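Local coordinates for xylose isomerase-like TIM barrel domain-containing protein (Parabacteroides distasonis, PDB 4KW2), which is of unknown function but adopts a xylose isomerase-like TIM barrel and may be a sugar isomerase or a related enzyme of that superfamily, at residues P92-W106 and I116-Q129. Sequence-based numbering, arbitrary orientation.
Sequences PIAFGVASYGTNEEW and IGAHIVTVEPELNQ
Ala94 and Phe95 pair in parallel with Ile120 and Val121 where strands 92-98 and 120-123, neighbours in the eight-stranded TIM barrel, run side by side as the two strands of a beta-alpha-beta unit linked by helix 103-116. Ile93 O takes both His119 N and Ile120 N at the start of the pairing. Further along, a beta bulge after Phe95 shifts the register by one, so that Ala98 faces Val123; Gly96 and the cis peptide before Val97 lie within it. Here Thr122 OG1 approaches to 3.1 Å from Gly96 CA, a closeness possible only because Gly96 carries no side chain, as its backbone angles also require, while the hydroxyl itself is hydrogen-bonded to Glu52 of strand 50-53, which flanks strand 92-98 on its other side. The Phe95 ring reaches the last helical residue, Ile116: with CG beside its own backbone N (chi1 -68°), the ring meets Ile116 CG2 at its edge, 3.8 Å from CZ, and Ala118 CB lies obliquely, 3.7 Å from Phe95 CD2. Beyond the strands, Ser99 OG donates in the carbonyl plane to Glu124 O at 2.7 Å; Val184 N of the second subunit also bonds this hydroxyl, tying the strand ends to the subunit interface. Trp106, on the first turn of the helix, turns its indole back over the second strand, where CZ3 packs obliquely 3.8 Å from Val123 CG1. The amide of Gln129 stands almost perpendicular to the indole, planes 87° apart, with NE2 at the ring edge near Trp106 NE1, two donors that do not bond each other. Its two ends are both held: OE1 accepts from Glu126 N, whereas NE2 bonds a water shared with Asn103 OD1 and donates to Tyr100 O at 3.0 Å, tilted 25° from the carbonyl plane.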
ATOM      1  N   PRO A  92      20.642   5.175 -20.182  1.00 32.66           N
ATOM      2  CA  PRO A  92      19.207   5.439 -20.111  1.00 31.79           C
ATOM      3  C   PRO A  92      18.462   4.344 -20.853  1.00 31.68           C
ATOM      4  O   PRO A  92      17.831   4.599 -21.870  1.00 33.15           O
ATOM      5  CB  PRO A  92      19.073   6.786 -20.811  1.00 31.38           C
ATOM      6  CG  PRO A  92      20.147   6.743 -21.846  1.00 33.92           C
ATOM      7  CD  PRO A  92      21.288   5.986 -21.229  1.00 32.48           C
ATOM      8  N   ILE A  93      18.547   3.131 -20.321  1.00 31.83           N
ATOM      9  CA  ILE A  93      18.169   1.915 -21.039  1.00 33.26           C
ATOM     10  C   ILE A  93      16.664   1.811 -21.284  1.00 32.49           C
ATOM     11  O   ILE A  93      16.240   1.273 -22.307  1.00 32.03           O
ATOM     12  CB  ILE A  93      18.672   0.658 -20.281  1.00 36.44           C
ATOM     13  CG1 ILE A  93      18.641  -0.589 -21.168  1.00 41.18           C
ATOM     14  CG2 ILE A  93      17.888   0.416 -18.997  1.00 36.54           C
ATOM     15  CD1 ILE A  93      19.859  -0.710 -22.048  1.00 48.31           C
ATOM     16  N   ALA A  94      15.860   2.328 -20.358  1.00 28.81           N
ATOM     17  CA  ALA A  94      14.417   2.190 -20.469  1.00 28.56           C
ATOM     18  C   ALA A  94      13.673   3.456 -20.085  1.00 28.16           C
ATOM     19  O   ALA A  94      14.157   4.264 -19.299  1.00 26.86           O
ATOM     20  CB  ALA A  94      13.936   1.028 -19.610  1.00 28.44           C
ATOM     21  N   PHE A  95      12.492   3.608 -20.669  1.00 28.81           N
ATOM     22  CA  PHE A  95      11.515   4.573 -20.219  1.00 30.67           C
ATOM     23  C   PHE A  95      10.189   3.854 -20.031  1.00 30.01           C
ATOM     24  O   PHE A  95       9.858   2.947 -20.787  1.00 31.14           O
ATOM     25  CB  PHE A  95      11.363   5.702 -21.235  1.00 31.19           C
ATOM     26  CG  PHE A  95      12.572   6.574 -21.338  1.00 32.96           C
ATOM     27  CD1 PHE A  95      12.829   7.534 -20.374  1.00 32.95           C
ATOM     28  CD2 PHE A  95      13.463   6.430 -22.386  1.00 37.34           C
ATOM     29  CE1 PHE A  95      13.952   8.338 -20.456  1.00 35.04           C
ATOM     30  CE2 PHE A  95      14.589   7.230 -22.472  1.00 38.19           C
ATOM     31  CZ  PHE A  95      14.833   8.185 -21.505  1.00 34.80           C
ATOM     32  N   GLY A  96       9.438   4.274 -19.024  1.00 28.86           N
ATOM     33  CA  GLY A  96       8.123   3.718 -18.759  1.00 29.73           C
ATOM     34  C   GLY A  96       7.777   3.937 -17.303  1.00 29.89           C
ATOM     35  O   GLY A  96       8.623   4.423 -16.552  1.00 28.83           O
ATOM     36  N   VAL A  97       6.556   3.583 -16.887  1.00 28.25           N
ATOM     37  CA  VAL A  97       5.601   2.850 -17.724  1.00 28.34           C
ATOM     38  C   VAL A  97       4.649   3.798 -18.467  1.00 28.58           C
ATOM     39  O   VAL A  97       3.945   4.606 -17.857  1.00 25.40           O
ATOM     40  CB  VAL A  97       4.776   1.849 -16.887  1.00 27.41           C
ATOM     41  CG1 VAL A  97       3.851   1.030 -17.778  1.00 28.45           C
ATOM     42  CG2 VAL A  97       5.694   0.937 -16.086  1.00 28.59           C
ATOM     43  N   ALA A  98       4.610   3.669 -19.786  1.00 28.71           N
ATOM     44  CA  ALA A  98       3.734   4.493 -20.601  1.00 29.79           C
ATOM     45  C   ALA A  98       2.420   3.762 -20.874  1.00 31.42           C
ATOM     46  O   ALA A  98       2.411   2.583 -21.215  1.00 30.38           O
ATOM     47  CB  ALA A  98       4.424   4.872 -21.898  1.00 29.78           C
ATOM     48  N   SER A  99       1.315   4.480 -20.713  1.00 34.16           N
ATOM     49  CA  SER A  99      -0.016   3.919 -20.894  1.00 34.27           C
ATOM     50  C   SER A  99      -0.868   4.927 -21.657  1.00 33.02           C
ATOM     51  O   SER A  99      -1.939   5.330 -21.202  1.00 35.95           O
ATOM     52  CB  SER A  99      -0.632   3.593 -19.532  1.00 35.00           C
ATOM     53  OG  SER A  99      -1.840   2.863 -19.664  1.00 35.73           O
ATOM     54  N   TYR A 100      -0.377   5.321 -22.828  1.00 30.84           N
ATOM     55  CA  TYR A 100      -1.006   6.371 -23.629  1.00 31.93           C
ATOM     56  C   TYR A 100      -2.283   5.915 -24.314  1.00 33.68           C
ATOM     57  O   TYR A 100      -2.490   4.722 -24.555  1.00 36.53           O
ATOM     58  CB  TYR A 100      -0.049   6.876 -24.702  1.00 30.70           C
ATOM     59  CG  TYR A 100       1.156   7.613 -24.192  1.00 28.77           C
ATOM     60  CD1 TYR A 100       1.030   8.871 -23.620  1.00 29.61           C
ATOM     61  CD2 TYR A 100       2.430   7.073 -24.312  1.00 29.35           C
ATOM     62  CE1 TYR A 100       2.140   9.569 -23.172  1.00 29.61           C
ATOM     63  CE2 TYR A 100       3.544   7.761 -23.864  1.00 29.15           C
ATOM     64  CZ  TYR A 100       3.393   9.008 -23.298  1.00 28.82           C
ATOM     65  OH  TYR A 100       4.490   9.699 -22.859  1.00 31.00           O
ATOM     66  N   GLY A 101      -3.113   6.891 -24.664  1.00 34.45           N
ATOM     67  CA  GLY A 101      -4.408   6.637 -25.280  1.00 35.15           C
ATOM     68  C   GLY A 101      -4.505   6.990 -26.752  1.00 36.27           C
ATOM     69  O   GLY A 101      -5.521   6.702 -27.375  1.00 41.56           O
ATOM     70  N   THR A 102      -3.474   7.614 -27.320  1.00 35.91           N
ATOM     71  CA  THR A 102      -3.507   7.991 -28.741  1.00 36.31           C
ATOM     72  C   THR A 102      -2.265   7.523 -29.488  1.00 37.45           C
ATOM     73  O   THR A 102      -1.208   7.325 -28.894  1.00 36.69           O
ATOM     74  CB  THR A 102      -3.629   9.518 -28.942  1.00 34.86           C
ATOM     75  OG1 THR A 102      -2.372  10.147 -28.654  1.00 35.49           O
ATOM     76  CG2 THR A 102      -4.731  10.109 -28.062  1.00 34.14           C
ATOM     77  N   ASN A 103      -2.402   7.375 -30.801  1.00 37.85           N
ATOM     78  CA  ASN A 103      -1.283   6.986 -31.651  1.00 38.15           C
ATOM     79  C   ASN A 103      -0.192   8.048 -31.714  1.00 37.62           C
ATOM     80  O   ASN A 103       0.994   7.721 -31.780  1.00 37.11           O
ATOM     81  CB  ASN A 103      -1.781   6.679 -33.060  1.00 41.95           C
ATOM     82  CG  ASN A 103      -2.632   5.426 -33.116  1.00 45.14           C
ATOM     83  OD1 ASN A 103      -2.760   4.702 -32.130  1.00 44.78           O
ATOM     84  ND2 ASN A 103      -3.222   5.170 -34.269  1.00 50.60           N
ATOM     85  N   GLU A 104      -0.597   9.315 -31.703  1.00 35.96           N
ATOM     86  CA  GLU A 104       0.349  10.428 -31.712  1.00 37.41           C
ATOM     87  C   GLU A 104       1.291  10.344 -30.508  1.00 35.76           C
ATOM     88  O   GLU A 104       2.503  10.469 -30.658  1.00 35.60           O
ATOM     89  CB  GLU A 104      -0.396  11.763 -31.692  1.00 38.78           C
ATOM     90  CG  GLU A 104       0.510  12.984 -31.775  1.00 40.04           C
ATOM     91  CD  GLU A 104      -0.240  14.303 -31.658  1.00 43.26           C
ATOM     92  OE1 GLU A 104      -1.402  14.310 -31.191  1.00 43.80           O
ATOM     93  OE2 GLU A 104       0.341  15.342 -32.030  1.00 45.52           O
ATOM     94  N   GLU A 105       0.723  10.123 -29.325  1.00 35.31           N
ATOM     95  CA  GLU A 105       1.516   9.986 -28.103  1.00 35.79           C
ATOM     96  C   GLU A 105       2.503   8.820 -28.185  1.00 35.21           C
ATOM     97  O   GLU A 105       3.679   8.970 -27.856  1.00 34.17           O
ATOM     98  CB  GLU A 105       0.603   9.818 -26.886  1.00 36.51           C
ATOM     99  CG  GLU A 105      -0.181  11.079 -26.532  1.00 37.27           C
ATOM    100  CD  GLU A 105      -1.373  10.820 -25.627  1.00 37.85           C
ATOM    101  OE1 GLU A 105      -1.790   9.650 -25.487  1.00 37.50           O
ATOM    102  OE2 GLU A 105      -1.902  11.800 -25.055  1.00 38.82           O
ATOM    103  N   TRP A 106       2.026   7.663 -28.630  1.00 36.33           N
ATOM    104  CA  TRP A 106       2.897   6.500 -28.766  1.00 36.47           C
ATOM    105  C   TRP A 106       4.043   6.828 -29.701  1.00 37.64           C
ATOM    106  O   TRP A 106       5.201   6.598 -29.366  1.00 36.33           O
ATOM    107  CB  TRP A 106       2.130   5.276 -29.273  1.00 34.91           C
ATOM    108  CG  TRP A 106       1.264   4.647 -28.232  1.00 34.48           C
ATOM    109  CD1 TRP A 106      -0.091   4.520 -28.261  1.00 35.51           C
ATOM    110  CD2 TRP A 106       1.694   4.059 -26.998  1.00 34.34           C
ATOM    111  NE1 TRP A 106      -0.535   3.889 -27.127  1.00 35.97           N
ATOM    112  CE2 TRP A 106       0.541   3.595 -26.334  1.00 35.42           C
ATOM    113  CE3 TRP A 106       2.938   3.881 -26.390  1.00 33.46           C
ATOM    114  CZ2 TRP A 106       0.596   2.960 -25.096  1.00 35.16           C
ATOM    115  CZ3 TRP A 106       2.992   3.250 -25.159  1.00 33.02           C
ATOM    116  CH2 TRP A 106       1.828   2.797 -24.527  1.00 32.51           C
ATOM    117  N   ILE A 116      17.006   9.420 -27.308  1.00 38.99           N
ATOM    118  CA  ILE A 116      17.823   9.407 -26.092  1.00 38.00           C
ATOM    119  C   ILE A 116      18.721   8.166 -26.042  1.00 36.62           C
ATOM    120  O   ILE A 116      19.731   8.148 -25.344  1.00 34.70           O
ATOM    121  CB  ILE A 116      16.939   9.510 -24.829  1.00 35.84           C
ATOM    122  CG1 ILE A 116      16.174  10.839 -24.839  1.00 37.23           C
ATOM    123  CG2 ILE A 116      17.769   9.399 -23.556  1.00 34.30           C
ATOM    124  CD1 ILE A 116      17.059  12.074 -24.904  1.00 38.25           C
ATOM    125  N   GLY A 117      18.352   7.138 -26.796  1.00 36.22           N
ATOM    126  CA  GLY A 117      19.171   5.941 -26.910  1.00 37.22           C
ATOM    127  C   GLY A 117      18.741   4.830 -25.979  1.00 35.10           C
ATOM    128  O   GLY A 117      19.548   3.989 -25.615  1.00 39.08           O
ATOM    129  N   ALA A 118      17.470   4.820 -25.594  1.00 35.19           N
ATOM    130  CA  ALA A 118      16.926   3.713 -24.827  1.00 34.99           C
ATOM    131  C   ALA A 118      16.843   2.482 -25.719  1.00 37.27           C
ATOM    132  O   ALA A 118      16.688   2.599 -26.940  1.00 39.34           O
ATOM    133  CB  ALA A 118      15.555   4.067 -24.275  1.00 32.94           C
ATOM    134  N   HIS A 119      16.972   1.308 -25.108  1.00 39.04           N
ATOM    135  CA  HIS A 119      16.819   0.036 -25.820  1.00 40.90           C
ATOM    136  C   HIS A 119      15.493  -0.644 -25.488  1.00 39.41           C
ATOM    137  O   HIS A 119      15.073  -1.547 -26.198  1.00 42.11           O
ATOM    138  CB  HIS A 119      17.985  -0.904 -25.506  1.00 44.06           C
ATOM    139  CG  HIS A 119      19.291  -0.462 -26.092  1.00 53.52           C
ATOM    140  ND1 HIS A 119      19.462  -0.240 -27.442  1.00 60.84           N
ATOM    141  CD2 HIS A 119      20.490  -0.211 -25.517  1.00 61.60           C
ATOM    142  CE1 HIS A 119      20.705   0.138 -27.671  1.00 63.21           C
ATOM    143  NE2 HIS A 119      21.351   0.161 -26.520  1.00 65.19           N
ATOM    144  N   ILE A 120      14.832  -0.206 -24.417  1.00 38.62           N
ATOM    145  CA  ILE A 120      13.579  -0.809 -23.978  1.00 39.54           C
ATOM    146  C   ILE A 120      12.597   0.275 -23.565  1.00 38.00           C
ATOM    147  O   ILE A 120      12.988   1.319 -23.062  1.00 37.62           O
ATOM    148  CB  ILE A 120      13.781  -1.739 -22.757  1.00 43.76           C
ATOM    149  CG1 ILE A 120      14.969  -2.682 -22.969  1.00 47.13           C
ATOM    150  CG2 ILE A 120      12.512  -2.543 -22.487  1.00 46.39           C
ATOM    151  CD1 ILE A 120      15.293  -3.553 -21.772  1.00 49.04           C
ATOM    152  N   VAL A 121      11.315   0.015 -23.770  1.00 36.61           N
ATOM    153  CA  VAL A 121      10.278   0.819 -23.146  1.00 35.37           C
ATOM    154  C   VAL A 121       9.307  -0.127 -22.457  1.00 35.48           C
ATOM    155  O   VAL A 121       8.988  -1.191 -22.991  1.00 35.24           O
ATOM    156  CB  VAL A 121       9.542   1.736 -24.153  1.00 35.25           C
ATOM    157  CG1 VAL A 121      10.503   2.754 -24.747  1.00 34.63           C
ATOM    158  CG2 VAL A 121       8.873   0.939 -25.263  1.00 35.52           C
ATOM    159  N   THR A 122       8.879   0.243 -21.254  1.00 32.81           N
ATOM    160  CA  THR A 122       7.852  -0.500 -20.541  1.00 32.96           C
ATOM    161  C   THR A 122       6.526   0.219 -20.741  1.00 30.28           C
ATOM    162  O   THR A 122       6.457   1.448 -20.656  1.00 27.44           O
ATOM    163  CB  THR A 122       8.172  -0.648 -19.046  1.00 32.24           C
ATOM    164  OG1 THR A 122       8.489   0.629 -18.493  1.00 37.13           O
ATOM    165  CG2 THR A 122       9.353  -1.569 -18.851  1.00 33.67           C
ATOM    166  N   VAL A 123       5.484  -0.561 -21.024  1.00 30.44           N
ATOM    167  CA  VAL A 123       4.210  -0.032 -21.493  1.00 31.43           C
ATOM    168  C   VAL A 123       3.024  -0.826 -20.954  1.00 33.84           C
ATOM    169  O   VAL A 123       3.129  -2.019 -20.689  1.00 33.21           O
ATOM    170  CB  VAL A 123       4.142  -0.026 -23.039  1.00 30.53           C
ATOM    171  CG1 VAL A 123       5.322   0.731 -23.627  1.00 28.93           C
ATOM    172  CG2 VAL A 123       4.102  -1.443 -23.602  1.00 31.58           C
ATOM    173  N   GLU A 124       1.895  -0.142 -20.808  1.00 38.91           N
ATOM    174  CA  GLU A 124       0.652  -0.743 -20.340  1.00 41.90           C
ATOM    175  C   GLU A 124      -0.458  -0.323 -21.299  1.00 40.64           C
ATOM    176  O   GLU A 124      -1.190   0.626 -21.021  1.00 41.72           O
ATOM    177  CB  GLU A 124       0.351  -0.290 -18.906  1.00 47.54           C
ATOM    178  CG  GLU A 124      -0.892  -0.918 -18.284  1.00 54.36           C
ATOM    179  CD  GLU A 124      -0.996  -0.690 -16.783  1.00 57.03           C
ATOM    180  OE1 GLU A 124       0.047  -0.648 -16.098  1.00 63.23           O
ATOM    181  OE2 GLU A 124      -2.132  -0.563 -16.282  1.00 60.18           O
ATOM    182  N   PRO A 125      -0.567  -1.013 -22.448  1.00 40.71           N
ATOM    183  CA  PRO A 125      -1.517  -0.650 -23.476  1.00 41.42           C
ATOM    184  C   PRO A 125      -2.768  -1.508 -23.440  1.00 44.84           C
ATOM    185  O   PRO A 125      -2.819  -2.502 -22.717  1.00 45.76           O
ATOM    186  CB  PRO A 125      -0.740  -0.957 -24.752  1.00 41.33           C
ATOM    187  CG  PRO A 125       0.085  -2.156 -24.388  1.00 41.66           C
ATOM    188  CD  PRO A 125       0.246  -2.163 -22.887  1.00 42.19           C
ATOM    189  N   GLU A 126      -3.765  -1.118 -24.223  1.00 48.30           N
ATOM    190  CA  GLU A 126      -4.903  -1.979 -24.506  1.00 53.83           C
ATOM    191  C   GLU A 126      -4.498  -2.958 -25.599  1.00 53.10           C
ATOM    192  O   GLU A 126      -3.525  -2.724 -26.321  1.00 50.53           O
ATOM    193  CB  GLU A 126      -6.109  -1.156 -24.961  1.00 59.72           C
ATOM    194  CG  GLU A 126      -6.737  -0.313 -23.862  1.00 62.18           C
ATOM    195  CD  GLU A 126      -7.772   0.665 -24.388  1.00 71.50           C
ATOM    196  OE1 GLU A 126      -7.632   1.133 -25.541  1.00 77.25           O
ATOM    197  OE2 GLU A 126      -8.725   0.974 -23.643  1.00 75.71           O
ATOM    198  N   LEU A 127      -5.253  -4.044 -25.727  1.00 58.46           N
ATOM    199  CA  LEU A 127      -4.966  -5.072 -26.728  1.00 57.62           C
ATOM    200  C   LEU A 127      -5.071  -4.537 -28.161  1.00 56.22           C
ATOM    201  O   LEU A 127      -4.288  -4.925 -29.020  1.00 59.64           O
ATOM    202  CB  LEU A 127      -5.892  -6.276 -26.544  1.00 61.09           C
ATOM    203  CG  LEU A 127      -5.853  -6.976 -25.177  1.00 66.87           C
ATOM    204  CD1 LEU A 127      -6.820  -8.152 -25.162  1.00 68.85           C
ATOM    205  CD2 LEU A 127      -4.447  -7.434 -24.803  1.00 65.90           C
ATOM    206  N   ASN A 128      -6.015  -3.633 -28.412  1.00 55.35           N
ATOM    207  CA  ASN A 128      -6.161  -3.030 -29.746  1.00 59.25           C
ATOM    208  C   ASN A 128      -4.976  -2.149 -30.177  1.00 55.03           C
ATOM    209  O   ASN A 128      -4.786  -1.898 -31.368  1.00 53.96           O
ATOM    210  CB  ASN A 128      -7.473  -2.238 -29.845  1.00 65.62           C
ATOM    211  CG  ASN A 128      -7.497  -1.011 -28.946  1.00 69.73           C
ATOM    212  OD1 ASN A 128      -6.770  -0.042 -29.173  1.00 71.44           O
ATOM    213  ND2 ASN A 128      -8.351  -1.039 -27.931  1.00 73.52           N
ATOM    214  N   GLN A 129      -4.190  -1.681 -29.208  1.00 51.95           N
ATOM    215  CA  GLN A 129      -3.025  -0.836 -29.483  1.00 49.92           C
ATOM    216  C   GLN A 129      -1.762  -1.628 -29.842  1.00 47.74           C
ATOM    217  O   GLN A 129      -0.790  -1.052 -30.330  1.00 48.46           O
ATOM    218  CB  GLN A 129      -2.726   0.065 -28.273  1.00 48.50           C
ATOM    219  CG  GLN A 129      -3.733   1.189 -28.068  1.00 48.46           C
ATOM    220  CD  GLN A 129      -3.530   1.940 -26.763  1.00 47.69           C
ATOM    221  OE1 GLN A 129      -3.167   1.350 -25.744  1.00 50.28           O
ATOM    222  NE2 GLN A 129      -3.780   3.248 -26.784  1.00 47.23           N
TER
HETATM  223  O   HOH W   1      -3.798   4.644 -29.311  1.00 44.75           O